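Local coordinates for acyl-[acyl-carrier-protein]--UDP-N-acetylglucosamine O-acyltransferase (Acinetobacter baumannii, PDB 4E6U), which probably catalyses transfer of an acyl chain from acyl carrier protein to UDP-N-acetylglucosamine, an early step in making the lipid A part of lipopolysaccharide, at residues A[9-20]-A[26-37]. Numbering follows the deposited sequence.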
loop_
_atom_site.group_PDB
_atom_site.type_symbol
_atom_site.label_atom_id
_atom_site.label_comp_id
_atom_site.label_asym_id
_atom_site.label_seq_id
_atom_site.Cartn_x
_atom_site.Cartn_y
_atom_site.Cartn_z
ATOM N N LEU A 9 -9.243 23.621 -22.295
ATOM C CA LEU A 9 -9.645 22.802 -21.158
ATOM C C LEU A 9 -9.299 21.333 -21.351
ATOM O O LEU A 9 -9.087 20.643 -20.359
ATOM C CB LEU A 9 -11.141 22.942 -20.894
ATOM C CG LEU A 9 -11.698 24.307 -20.450
ATOM C CD1 LEU A 9 -13.131 24.144 -19.962
ATOM C CD2 LEU A 9 -10.847 24.922 -19.372
ATOM N N ILE A 10 -9.247 20.870 -22.600
ATOM C CA ILE A 10 -8.875 19.481 -22.909
ATOM C C ILE A 10 -7.567 19.519 -23.667
ATOM O O ILE A 10 -7.486 20.083 -24.762
ATOM C CB ILE A 10 -9.986 18.742 -23.702
ATOM C CG1 ILE A 10 -11.237 18.626 -22.825
ATOM C CG2 ILE A 10 -9.514 17.364 -24.206
ATOM C CD1 ILE A 10 -12.424 17.967 -23.482
ATOM N N HIS A 11 -6.522 18.950 -23.079
ATOM C CA HIS A 11 -5.206 18.980 -23.691
ATOM C C HIS A 11 -5.189 18.154 -24.980
ATOM O O HIS A 11 -5.843 17.103 -25.069
ATOM C CB HIS A 11 -4.153 18.472 -22.723
ATOM C CG HIS A 11 -2.780 18.873 -23.132
ATOM N ND1 HIS A 11 -1.976 18.078 -23.916
ATOM C CD2 HIS A 11 -2.088 20.019 -22.914
ATOM C CE1 HIS A 11 -0.837 18.715 -24.159
ATOM N NE2 HIS A 11 -0.883 19.887 -23.552
ATOM N N SER A 12 -4.444 18.632 -25.976
ATOM C CA SER A 12 -4.412 17.976 -27.283
ATOM C C SER A 12 -3.833 16.566 -27.267
ATOM O O SER A 12 -4.060 15.809 -28.206
ATOM C CB SER A 12 -3.627 18.816 -28.290
ATOM O OG SER A 12 -2.283 18.924 -27.864
ATOM N N THR A 13 -3.121 16.208 -26.192
ATOM C CA THR A 13 -2.519 14.867 -26.088
ATOM C C THR A 13 -3.453 13.875 -25.366
ATOM O O THR A 13 -3.138 12.683 -25.229
ATOM C CB THR A 13 -1.193 14.896 -25.335
ATOM O OG1 THR A 13 -1.410 15.366 -24.007
ATOM C CG2 THR A 13 -0.154 15.750 -26.077
ATOM N N ALA A 14 -4.592 14.346 -24.872
ATOM C CA ALA A 14 -5.580 13.385 -24.389
ATOM C C ALA A 14 -6.061 12.559 -25.584
ATOM O O ALA A 14 -6.103 13.050 -26.743
ATOM C CB ALA A 14 -6.743 14.092 -23.746
ATOM N N ILE A 15 -6.421 11.308 -25.342
ATOM C CA ILE A 15 -6.976 10.452 -26.389
ATOM C C ILE A 15 -8.353 10.040 -25.938
ATOM O O ILE A 15 -8.499 9.382 -24.903
ATOM C CB ILE A 15 -6.086 9.232 -26.662
ATOM C CG1 ILE A 15 -4.695 9.698 -27.086
ATOM C CG2 ILE A 15 -6.711 8.365 -27.784
ATOM C CD1 ILE A 15 -3.662 8.562 -27.228
ATOM N N ILE A 16 -9.360 10.427 -26.714
ATOM C CA ILE A 16 -10.760 10.319 -26.310
ATOM C C ILE A 16 -11.523 9.462 -27.299
ATOM O O ILE A 16 -11.631 9.829 -28.484
ATOM C CB ILE A 16 -11.411 11.728 -26.167
ATOM C CG1 ILE A 16 -10.625 12.567 -25.149
ATOM C CG2 ILE A 16 -12.897 11.581 -25.795
ATOM C CD1 ILE A 16 -11.062 14.031 -25.031
ATOM N N ASP A 17 -12.052 8.334 -26.845
ATOM C CA ASP A 17 -12.789 7.440 -27.729
ATOM C C ASP A 17 -13.971 8.174 -28.382
ATOM O O ASP A 17 -14.654 8.954 -27.728
ATOM C CB ASP A 17 -13.312 6.239 -26.951
ATOM C CG ASP A 17 -13.768 5.124 -27.861
ATOM O OD1 ASP A 17 -12.928 4.277 -28.191
ATOM O OD2 ASP A 17 -14.968 5.085 -28.254
ATOM N N PRO A 18 -14.202 7.944 -29.690
ATOM C CA PRO A 18 -15.337 8.598 -30.365
ATOM C C PRO A 18 -16.683 8.352 -29.696
ATOM O O PRO A 18 -17.573 9.189 -29.834
ATOM C CB PRO A 18 -15.301 7.988 -31.772
ATOM C CG PRO A 18 -13.823 7.664 -31.994
ATOM C CD PRO A 18 -13.381 7.150 -30.630
ATOM N N SER A 19 -16.837 7.257 -28.948
ATOM C CA SER A 19 -18.112 6.994 -28.256
ATOM C C SER A 19 -18.228 7.667 -26.899
ATOM O O SER A 19 -19.275 7.574 -26.254
ATOM C CB SER A 19 -18.346 5.502 -28.086
ATOM O OG SER A 19 -17.423 4.977 -27.131
ATOM N N ALA A 20 -17.174 8.342 -26.446
ATOM C CA ALA A 20 -17.260 9.091 -25.205
ATOM C C ALA A 20 -18.135 10.331 -25.369
ATOM O O ALA A 20 -18.291 10.861 -26.485
ATOM C CB ALA A 20 -15.844 9.467 -24.712
ATOM N N VAL A 26 -15.667 20.591 -18.844
ATOM C CA VAL A 26 -14.805 19.484 -18.405
ATOM C C VAL A 26 -13.361 19.802 -18.755
ATOM O O VAL A 26 -13.067 20.279 -19.854
ATOM C CB VAL A 26 -15.256 18.172 -19.034
ATOM C CG1 VAL A 26 -14.194 17.059 -18.842
ATOM C CG2 VAL A 26 -16.579 17.735 -18.395
ATOM N N GLN A 27 -12.472 19.536 -17.810
ATOM C CA GLN A 27 -11.034 19.689 -18.010
ATOM C C GLN A 27 -10.412 18.315 -18.054
ATOM O O GLN A 27 -10.731 17.464 -17.222
ATOM C CB GLN A 27 -10.412 20.487 -16.885
ATOM C CG GLN A 27 -10.883 21.923 -16.821
ATOM C CD GLN A 27 -10.421 22.578 -15.539
ATOM O OE1 GLN A 27 -11.179 22.685 -14.564
ATOM N NE2 GLN A 27 -9.162 22.946 -15.502
ATOM N N ILE A 28 -9.530 18.109 -19.017
ATOM C CA ILE A 28 -8.801 16.854 -19.152
ATOM C C ILE A 28 -7.367 17.220 -19.468
ATOM O O ILE A 28 -7.111 17.881 -20.471
ATOM C CB ILE A 28 -9.392 15.949 -20.260
ATOM C CG1 ILE A 28 -10.858 15.599 -19.966
ATOM C CG2 ILE A 28 -8.540 14.666 -20.452
ATOM C CD1 ILE A 28 -11.572 14.799 -21.051
ATOM N N GLY A 29 -6.438 16.787 -18.624
ATOM C CA GLY A 29 -5.046 17.162 -18.805
ATOM C C GLY A 29 -4.271 16.306 -19.790
ATOM O O GLY A 29 -4.799 15.377 -20.413
ATOM N N PRO A 30 -2.979 16.617 -19.931
ATOM C CA PRO A 30 -2.169 15.901 -20.892
ATOM C C PRO A 30 -2.092 14.393 -20.647
ATOM O O PRO A 30 -2.085 13.938 -19.496
ATOM C CB PRO A 30 -0.771 16.504 -20.704
ATOM C CG PRO A 30 -0.969 17.815 -20.045
ATOM C CD PRO A 30 -2.259 17.724 -19.277
ATOM N N TYR A 31 -2.074 13.636 -21.736
ATOM C CA TYR A 31 -1.771 12.211 -21.698
ATOM C C TYR A 31 -2.819 11.393 -20.973
ATOM O O TYR A 31 -2.520 10.324 -20.479
ATOM C CB TYR A 31 -0.333 11.963 -21.158
ATOM C CG TYR A 31 0.709 12.804 -21.860
ATOM C CD1 TYR A 31 1.567 13.671 -21.167
ATOM C CD2 TYR A 31 0.815 12.761 -23.242
ATOM C CE1 TYR A 31 2.520 14.439 -21.863
ATOM C CE2 TYR A 31 1.731 13.532 -23.932
ATOM C CZ TYR A 31 2.567 14.370 -23.244
ATOM O OH TYR A 31 3.464 15.106 -24.000
ATOM N N CYS A 32 -4.040 11.911 -20.884
ATOM C CA CYS A 32 -5.177 11.112 -20.406
ATOM C C CYS A 32 -5.725 10.216 -21.493
ATOM O O CYS A 32 -5.672 10.552 -22.685
ATOM C CB CYS A 32 -6.321 12.015 -19.927
ATOM S SG CYS A 32 -5.981 12.871 -18.369
ATOM N N ILE A 33 -6.296 9.102 -21.067
ATOM C CA ILE A 33 -6.961 8.182 -21.965
ATOM C C ILE A 33 -8.390 8.052 -21.513
ATOM O O ILE A 33 -8.646 7.717 -20.350
ATOM C CB ILE A 33 -6.292 6.777 -21.918
ATOM C CG1 ILE A 33 -4.780 6.844 -22.211
ATOM C CG2 ILE A 33 -7.052 5.771 -22.799
ATOM C CD1 ILE A 33 -4.447 7.468 -23.560
ATOM N N ILE A 34 -9.318 8.347 -22.409
ATOM C CA ILE A 34 -10.737 8.177 -22.137
ATOM C C ILE A 34 -11.268 7.089 -23.055
ATOM O O ILE A 34 -11.279 7.249 -24.286
ATOM C CB ILE A 34 -11.528 9.493 -22.382
ATOM C CG1 ILE A 34 -10.912 10.687 -21.645
ATOM C CG2 ILE A 34 -13.016 9.292 -22.033
ATOM C CD1 ILE A 34 -10.823 10.516 -20.128
ATOM N N GLY A 35 -11.675 5.966 -22.479
ATOM C CA GLY A 35 -12.083 4.837 -23.270
ATOM C C GLY A 35 -13.524 4.908 -23.761
ATOM O O GLY A 35 -14.236 5.903 -23.575
ATOM N N PRO A 36 -13.961 3.820 -24.387
ATOM C CA PRO A 36 -15.303 3.791 -24.963
ATOM C C PRO A 36 -16.400 3.810 -23.911
ATOM O O PRO A 36 -16.224 3.322 -22.783
ATOM C CB PRO A 36 -15.316 2.473 -25.734
ATOM C CG PRO A 36 -14.375 1.601 -25.000
ATOM C CD PRO A 36 -13.262 2.542 -24.590
ATOM N N GLN A 37 -17.551 4.369 -24.289
ATOM C CA GLN A 37 -18.731 4.370 -23.412
ATOM C C GLN A 37 -18.468 5.057 -22.074
ATOM O O GLN A 37 -19.003 4.656 -21.028
ATOM C CB GLN A 37 -19.265 2.942 -23.199
ATOM C CG GLN A 37 -19.611 2.218 -24.499
ATOM C CD GLN A 37 -20.673 2.942 -25.290
ATOM O OE1 GLN A 37 -21.665 3.413 -24.731
ATOM N NE2 GLN A 37 -20.474 3.030 -26.605
HETATM O O HOH W 1 -18.173 1.786 -28.074
#
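CD1 of I15 meets CD1 of I33 at 3.9 Å where two successive coils of the left-handed parallel beta-helix of the hexapeptide-repeat acyltransferases stack in register at its N-terminal end. I33, bent at chi2 (-58°), turns its end back toward I15; I10 with I28 and I16 with I34 run alongside, pointing the same way. Branched isoleucines suit these short strands: I10, I16, I28 and I34 point into the interior, I28 and I34 buried, I10 and I16 partly exposed in the first coil. I16 CD1 also meets I28 CD1 tip to tip across a corner at 4.1 Å, while I15 and I33 face outward, against H11 and S48 of the second subunit. Backbone hydrogen bonds between the parallel strands tie the coils together, among them the almost straight I34 N to I15 O bond (178° at the hydrogen). Small A14 and A20 fit at the turns, their CB atoms against CG2 of I28 and I34.

At two of the corners a flat side chain meets a proline, preceded by G29 or G35, where a CB would clash with the proline CD. P30 CG sits over the H11 ring centre, 3.8 Å from the centroid, a CH-pi contact. CG of H11 is anti to the backbone N (chi1 -162°), which carries the ring over P30, where ND1 accepts from T13 N and shares a hydrogen bond with T13 OG1. T13 OG1 in turn accepts from Y31 N at 2.9 Å and lies above one face of the Y31 ring, near its rim. The hydroxyl of Y31 hydrogen-bonds T13 O of the third subunit.

At the next corner D17 replaces H11, its carboxylate crossing P36 obliquely. D17 OD2 closes an Asx turn by accepting from S19 N and also accepts from S19 OG, the donors arriving from opposite faces of the carboxylate plane. That leaves S19 OG to accept from Q37 N at 2.9 Å, while Q37 NE2 donates to a water 3.0 Å from it.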